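Local coordinates for outer membrane protein Omp121 (Bacteroides thetaiotaomicron, PDB 5FQ8) that probably imports nutrients across the outer membrane as a TonB-dependent receptor with a plugged beta-barrel, at residues B[800-806]-B[820-826]; B[902-908]-B[949-953]. All blocks are in the same frame, centred on the assembly; numbering follows the deposited sequence.

Interaction 1. Residues B[800-806]-B[820-826]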
loop_
_atom_site.group_PDB
_atom_site.type_symbol
_atom_site.label_atom_id
_atom_site.label_comp_id
_atom_site.label_asym_id
_atom_site.label_seq_id
_atom_site.Cartn_x
_atom_site.Cartn_y
_atom_site.Cartn_z
ATOM N N ASN B 800 -38.307 15.993 -8.940
ATOM C CA ASN B 800 -39.095 17.215 -8.991
ATOM C C ASN B 800 -40.396 16.972 -9.741
ATOM O O ASN B 800 -40.406 16.356 -10.808
ATOM C CB ASN B 800 -38.310 18.310 -9.702
ATOM C CG ASN B 800 -37.125 18.776 -8.925
ATOM O OD1 ASN B 800 -36.081 19.041 -9.492
ATOM N ND2 ASN B 800 -37.265 18.881 -7.628
ATOM N N LYS B 801 -41.496 17.488 -9.203
ATOM C CA LYS B 801 -42.755 17.354 -9.918
ATOM C C LYS B 801 -42.780 18.232 -11.152
ATOM O O LYS B 801 -43.421 17.879 -12.147
ATOM C CB LYS B 801 -43.925 17.684 -8.999
ATOM C CG LYS B 801 -44.110 16.685 -7.868
ATOM C CD LYS B 801 -44.564 15.328 -8.389
ATOM C CE LYS B 801 -44.292 14.230 -7.372
ATOM N NZ LYS B 801 -44.814 14.581 -6.041
ATOM N N TYR B 802 -42.088 19.368 -11.105
ATOM C CA TYR B 802 -41.869 20.214 -12.268
ATOM C C TYR B 802 -40.655 21.087 -12.012
ATOM O O TYR B 802 -40.234 21.274 -10.870
ATOM C CB TYR B 802 -43.096 21.065 -12.587
ATOM C CG TYR B 802 -43.474 22.107 -11.554
ATOM C CD1 TYR B 802 -42.930 23.386 -11.589
ATOM C CD2 TYR B 802 -44.417 21.832 -10.582
ATOM C CE1 TYR B 802 -43.297 24.349 -10.665
ATOM C CE2 TYR B 802 -44.791 22.783 -9.659
ATOM C CZ TYR B 802 -44.235 24.043 -9.704
ATOM O OH TYR B 802 -44.614 24.987 -8.774
ATOM N N GLN B 803 -40.093 21.612 -13.093
ATOM C CA GLN B 803 -38.958 22.519 -13.018
ATOM C C GLN B 803 -39.205 23.680 -13.963
ATOM O O GLN B 803 -39.806 23.507 -15.024
ATOM C CB GLN B 803 -37.629 21.837 -13.401
ATOM C CG GLN B 803 -37.471 20.390 -12.943
ATOM C CD GLN B 803 -36.392 19.640 -13.695
ATOM O OE1 GLN B 803 -35.232 20.024 -13.674
ATOM N NE2 GLN B 803 -36.776 18.568 -14.370
ATOM N N MET B 804 -38.719 24.857 -13.595
ATOM C CA MET B 804 -38.841 25.959 -14.535
ATOM C C MET B 804 -37.882 27.074 -14.154
ATOM O O MET B 804 -37.335 27.096 -13.048
ATOM C CB MET B 804 -40.271 26.483 -14.594
ATOM C CG MET B 804 -40.685 27.296 -13.411
ATOM S SD MET B 804 -42.383 27.805 -13.586
ATOM C CE MET B 804 -42.483 28.985 -12.262
ATOM N N GLY B 805 -37.690 27.991 -15.098
ATOM C CA GLY B 805 -36.828 29.144 -14.903
ATOM C C GLY B 805 -37.356 30.351 -15.640
ATOM O O GLY B 805 -37.996 30.228 -16.686
ATOM N N VAL B 806 -37.096 31.529 -15.078
ATOM C CA VAL B 806 -37.538 32.794 -15.653
ATOM C C VAL B 806 -36.356 33.753 -15.706
ATOM O O VAL B 806 -35.670 33.971 -14.704
ATOM C CB VAL B 806 -38.718 33.417 -14.878
ATOM C CG1 VAL B 806 -39.779 32.402 -14.679
ATOM C CG2 VAL B 806 -38.302 33.969 -13.542
ATOM N N ASP B 820 -31.594 35.596 -13.603
ATOM C CA ASP B 820 -32.194 34.295 -13.845
ATOM C C ASP B 820 -32.625 33.658 -12.533
ATOM O O ASP B 820 -31.901 33.714 -11.536
ATOM C CB ASP B 820 -31.226 33.400 -14.593
ATOM C CG ASP B 820 -30.671 34.067 -15.795
ATOM O OD1 ASP B 820 -29.824 34.956 -15.621
ATOM O OD2 ASP B 820 -31.094 33.720 -16.910
ATOM N N PHE B 821 -33.808 33.065 -12.537
ATOM C CA PHE B 821 -34.349 32.382 -11.379
ATOM C C PHE B 821 -34.512 30.924 -11.727
ATOM O O PHE B 821 -35.003 30.598 -12.805
ATOM C CB PHE B 821 -35.689 32.976 -10.952
ATOM C CG PHE B 821 -35.560 34.279 -10.266
ATOM C CD1 PHE B 821 -35.482 35.433 -10.985
ATOM C CD2 PHE B 821 -35.483 34.344 -8.907
ATOM C CE1 PHE B 821 -35.345 36.627 -10.361
ATOM C CE2 PHE B 821 -35.348 35.533 -8.280
ATOM C CZ PHE B 821 -35.278 36.679 -9.004
ATOM N N ASP B 822 -34.076 30.060 -10.827
ATOM C CA ASP B 822 -34.237 28.624 -10.972
ATOM C C ASP B 822 -35.359 28.204 -10.050
ATOM O O ASP B 822 -35.378 28.598 -8.883
ATOM C CB ASP B 822 -32.952 27.880 -10.624
ATOM C CG ASP B 822 -32.796 26.601 -11.398
ATOM O OD1 ASP B 822 -33.820 25.978 -11.735
ATOM O OD2 ASP B 822 -31.642 26.224 -11.674
ATOM N N ILE B 823 -36.309 27.445 -10.576
ATOM C CA ILE B 823 -37.453 27.028 -9.782
ATOM C C ILE B 823 -37.692 25.549 -10.002
ATOM O O ILE B 823 -38.086 25.136 -11.096
ATOM C CB ILE B 823 -38.715 27.827 -10.106
ATOM C CG1 ILE B 823 -38.513 29.282 -9.727
ATOM C CG2 ILE B 823 -39.878 27.271 -9.337
ATOM C CD1 ILE B 823 -38.090 30.117 -10.865
ATOM N N ARG B 824 -37.466 24.757 -8.964
ATOM C CA ARG B 824 -37.635 23.314 -9.015
ATOM C C ARG B 824 -38.479 22.928 -7.824
ATOM O O ARG B 824 -38.155 23.305 -6.694
ATOM C CB ARG B 824 -36.293 22.581 -8.972
ATOM C CG ARG B 824 -35.204 23.241 -9.788
ATOM C CD ARG B 824 -33.954 22.428 -9.839
ATOM N NE ARG B 824 -32.999 23.095 -10.692
ATOM C CZ ARG B 824 -31.832 22.594 -11.049
ATOM N NH1 ARG B 824 -31.467 21.398 -10.626
ATOM N NH2 ARG B 824 -31.038 23.296 -11.835
ATOM N N GLN B 825 -39.551 22.189 -8.077
ATOM C CA GLN B 825 -40.558 21.923 -7.068
ATOM C C GLN B 825 -40.873 20.445 -7.043
ATOM O O GLN B 825 -41.177 19.854 -8.084
ATOM C CB GLN B 825 -41.835 22.721 -7.341
ATOM C CG GLN B 825 -41.683 24.206 -7.142
ATOM C CD GLN B 825 -41.682 24.604 -5.681
ATOM O OE1 GLN B 825 -42.238 23.898 -4.841
ATOM N NE2 GLN B 825 -41.056 25.743 -5.368
ATOM N N GLY B 826 -40.819 19.862 -5.861
ATOM C CA GLY B 826 -41.262 18.499 -5.689
ATOM C C GLY B 826 -40.109 17.535 -5.463
ATOM O O GLY B 826 -38.972 17.759 -5.881
HETATM O O HOH W 1 -33.022 18.959 -9.161
HETATM O O HOH W 2 -35.292 24.943 -13.934
#
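Tyr802 and Gln825 form a hydrogen-bonded pair near the end of two antiparallel strands: Gln825 N donates to Tyr802 O at 3.0 Å, and Tyr802 N returns a bond to Gln825 O. Met804 with Ile823 and Val806 with Phe821 repeat this pair of hydrogen bonds, so the facing amides and carbonyls of all three pairs are satisfied. Lys801 N also approaches Gln825 O, weakly; two consecutive residues thus face Gln825, forming a classic beta bulge. Just beyond it, Asn800 ND2 reaches Gly826 O at 2.7 Å, in the plane of that carbonyl, while Asn800 OD1 accepts from a water that in turn accepts from Arg824 NH1.

Arg824 holds Asp822 side-on, with one nitrogen for each carboxylate oxygen. Arg824 NE lies 3.2 Å from Asp822 OD1, nearly straight (178°) but from above the carboxylate plane, whereas Arg824 NH2 meets Asp822 OD2 on its syn side, tilted out of the plane, at 3.0 Å. Ser74 OG and Ile73 O take further hydrogens from NH1 and NH2, and Asp822 OD2 has a second basic partner in Arg908. A second water donates to Asp822 OD1 at 2.8 Å and, weakly, to Met804 O.

The opposite face is largely apolar. With CG between the backbone N and the carbonyl carbon (chi1 66°), the Tyr802 ring runs beside Gln825, whose CB makes a CH-pi contact toward the rim of one ring face, 3.9 Å from the centroid. Met804 CG packs on Ile823 CB, and Val806 CG2 lies 3.8 Å from Phe821 CB. The polar face with Arg824 and Asp822 meets the plug domain at Ala65, Ile73 and Ser74, and is therefore the inward one. The whole is an antiparallel beta hairpin of the barrel wall, as in TonB-dependent receptors.

Interaction 2. Residues B[902-908]-B[949-953]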
loop_
_atom_site.group_PDB
_atom_site.type_symbol
_atom_site.label_atom_id
_atom_site.label_comp_id
_atom_site.label_asym_id
_atom_site.label_seq_id
_atom_site.Cartn_x
_atom_site.Cartn_y
_atom_site.Cartn_z
ATOM N N LYS B 902 -37.176 18.697 -1.606
ATOM C CA LYS B 902 -36.171 19.077 -2.587
ATOM C C LYS B 902 -36.435 20.442 -3.202
ATOM O O LYS B 902 -35.556 20.982 -3.874
ATOM C CB LYS B 902 -36.132 18.015 -3.688
ATOM C CG LYS B 902 -34.796 17.390 -3.991
ATOM C CD LYS B 902 -34.961 16.261 -4.996
ATOM C CE LYS B 902 -33.722 16.061 -5.874
ATOM N NZ LYS B 902 -32.457 16.080 -5.091
ATOM N N SER B 903 -37.603 21.018 -2.956
ATOM C CA SER B 903 -38.075 22.165 -3.712
ATOM C C SER B 903 -37.320 23.421 -3.325
ATOM O O SER B 903 -36.942 23.604 -2.167
ATOM C CB SER B 903 -39.570 22.354 -3.475
ATOM O OG SER B 903 -40.305 21.239 -3.944
ATOM N N TYR B 904 -37.088 24.285 -4.315
ATOM C CA TYR B 904 -36.481 25.584 -4.051
ATOM C C TYR B 904 -36.746 26.542 -5.206
ATOM O O TYR B 904 -37.012 26.132 -6.336
ATOM C CB TYR B 904 -34.968 25.472 -3.776
ATOM C CG TYR B 904 -34.090 24.963 -4.916
ATOM C CD1 TYR B 904 -33.696 25.803 -5.950
ATOM C CD2 TYR B 904 -33.616 23.653 -4.922
ATOM C CE1 TYR B 904 -32.893 25.346 -6.967
ATOM C CE2 TYR B 904 -32.813 23.192 -5.933
ATOM C CZ TYR B 904 -32.448 24.043 -6.956
ATOM O OH TYR B 904 -31.640 23.586 -7.966
ATOM N N VAL B 905 -36.711 27.832 -4.880
ATOM C CA VAL B 905 -36.583 28.908 -5.856
ATOM C C VAL B 905 -35.229 29.544 -5.617
ATOM O O VAL B 905 -34.868 29.821 -4.472
ATOM C CB VAL B 905 -37.691 29.976 -5.751
ATOM C CG1 VAL B 905 -37.463 31.022 -6.790
ATOM C CG2 VAL B 905 -39.074 29.380 -5.932
ATOM N N LYS B 906 -34.481 29.780 -6.685
ATOM C CA LYS B 906 -33.127 30.285 -6.535
ATOM C C LYS B 906 -32.867 31.473 -7.448
ATOM O O LYS B 906 -33.141 31.413 -8.648
ATOM C CB LYS B 906 -32.114 29.180 -6.814
ATOM C CG LYS B 906 -30.920 29.242 -5.917
ATOM C CD LYS B 906 -29.965 28.128 -6.212
ATOM C CE LYS B 906 -30.167 26.970 -5.294
ATOM N NZ LYS B 906 -29.230 25.902 -5.671
ATOM N N LEU B 907 -32.338 32.549 -6.873
ATOM C CA LEU B 907 -31.663 33.567 -7.662
ATOM C C LEU B 907 -30.365 32.973 -8.196
ATOM O O LEU B 907 -29.305 33.090 -7.574
ATOM C CB LEU B 907 -31.407 34.817 -6.826
ATOM C CG LEU B 907 -30.811 35.997 -7.597
ATOM C CD1 LEU B 907 -31.526 36.211 -8.909
ATOM C CD2 LEU B 907 -30.855 37.257 -6.778
ATOM N N ARG B 908 -30.451 32.317 -9.349
ATOM C CA ARG B 908 -29.326 31.560 -9.884
ATOM C C ARG B 908 -28.136 32.461 -10.182
ATOM O O ARG B 908 -27.042 32.244 -9.666
ATOM C CB ARG B 908 -29.779 30.823 -11.138
ATOM C CG ARG B 908 -28.827 29.786 -11.655
ATOM C CD ARG B 908 -29.193 28.410 -11.159
ATOM N NE ARG B 908 -28.396 28.074 -9.996
ATOM C CZ ARG B 908 -28.507 26.956 -9.310
ATOM N NH1 ARG B 908 -29.390 26.045 -9.662
ATOM N NH2 ARG B 908 -27.734 26.770 -8.264
ATOM N N ILE B 949 -31.014 23.041 4.536
ATOM C CA ILE B 949 -30.030 22.924 3.473
ATOM C C ILE B 949 -30.451 23.655 2.210
ATOM O O ILE B 949 -31.637 23.862 1.945
ATOM C CB ILE B 949 -29.776 21.458 3.108
ATOM C CG1 ILE B 949 -31.073 20.824 2.634
ATOM C CG2 ILE B 949 -29.225 20.717 4.262
ATOM C CD1 ILE B 949 -30.866 19.549 1.883
ATOM N N ASP B 950 -29.459 24.023 1.418
ATOM C CA ASP B 950 -29.687 24.317 0.017
ATOM C C ASP B 950 -29.777 22.959 -0.646
ATOM O O ASP B 950 -28.778 22.244 -0.713
ATOM C CB ASP B 950 -28.566 25.178 -0.566
ATOM C CG ASP B 950 -28.548 25.193 -2.087
ATOM O OD1 ASP B 950 -29.428 24.620 -2.742
ATOM O OD2 ASP B 950 -27.625 25.800 -2.642
ATOM N N PRO B 951 -30.930 22.572 -1.131
ATOM C CA PRO B 951 -31.097 21.234 -1.704
ATOM C C PRO B 951 -30.147 20.854 -2.826
ATOM O O PRO B 951 -30.218 19.717 -3.296
ATOM C CB PRO B 951 -32.527 21.283 -2.230
ATOM C CG PRO B 951 -33.204 22.190 -1.336
ATOM C CD PRO B 951 -32.222 23.236 -0.954
ATOM N N GLU B 952 -29.282 21.754 -3.284
ATOM C CA GLU B 952 -28.368 21.420 -4.366
ATOM C C GLU B 952 -27.085 20.844 -3.773
ATOM O O GLU B 952 -26.020 21.460 -3.776
ATOM C CB GLU B 952 -28.090 22.642 -5.225
ATOM C CG GLU B 952 -27.605 22.292 -6.606
ATOM C CD GLU B 952 -27.300 23.492 -7.460
ATOM O OE1 GLU B 952 -27.802 24.583 -7.148
ATOM O OE2 GLU B 952 -26.552 23.330 -8.443
ATOM N N MET B 953 -27.207 19.620 -3.265
ATOM C CA MET B 953 -26.201 19.020 -2.399
ATOM C C MET B 953 -26.199 17.509 -2.553
ATOM O O MET B 953 -27.262 16.888 -2.546
ATOM C CB MET B 953 -26.482 19.335 -0.936
ATOM C CG MET B 953 -25.644 20.377 -0.307
ATOM S SD MET B 953 -26.196 20.468 1.376
ATOM C CE MET B 953 -25.161 21.766 1.982
#
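Lys906 NZ sits between two acids, making salt bridges to Asp950 and Glu952. Lys906 NZ lies 3.2 Å from Asp950 OD1 and arrives on the syn side, 17° out of the carboxylate plane. Glu952 OE1 is shared by Lys906 NZ and Arg908 NH2; the modelled separations are implausibly short, so their exact geometry is doubtful, though a shared salt bridge is consistent with the three charges. Arg908 offers the edge of its guanidinium group, whose plane stands 83° from that of the carboxylate, and Lys906 CD lies over one guanidinium face. A bend at chi3 (-96°) turns the end of Lys906 across the two acids.

Asp950 OD1 also accepts from Glu952 N at 2.9 Å, closing an Asx turn that shapes the 949-953 loop and holds its two carboxylates near the same lysine. The second oxygens are also engaged: Asp950 OD2, weakly bonded to Lys906 NZ as well, hydrogen-bonds with Ser972 OG, and Glu952 OE2 accepts from the backbone N of Ser75 in the plug domain. This buried network therefore lies inside the barrel, where a loop folds back on strand 899-915 beside the plug.

Farther along, Pro951 CB rests 3.7 Å from Tyr904 CD2, the two side chains running antiparallel past one another. Pro951 CB also packs against Lys902 O, and Pro951 touches Met829 of strand 828-831.

The two contacts follow one another along the chain, with centres about 9 Å apart, and meet where strands 815-825 and 899-915 pair in the barrel wall. Lys906 N lies 2.7 Å from Asp822 O, a probable backbone hydrogen bond, and Ile823 CG1 packs 3.6 Å from Val905 CG1. Near the bulge of interaction 1, Ser903 OG probably binds Gly826 N. Asp822 also connects their charges: it pairs with Arg824 in interaction 1 and with Arg908 of interaction 2, carrying a chain of salt bridges on to Glu952. Both networks touch the plug, at neighbouring residues Ser74 and Ser75, and both lie away from the bound calcium and magnesium ions.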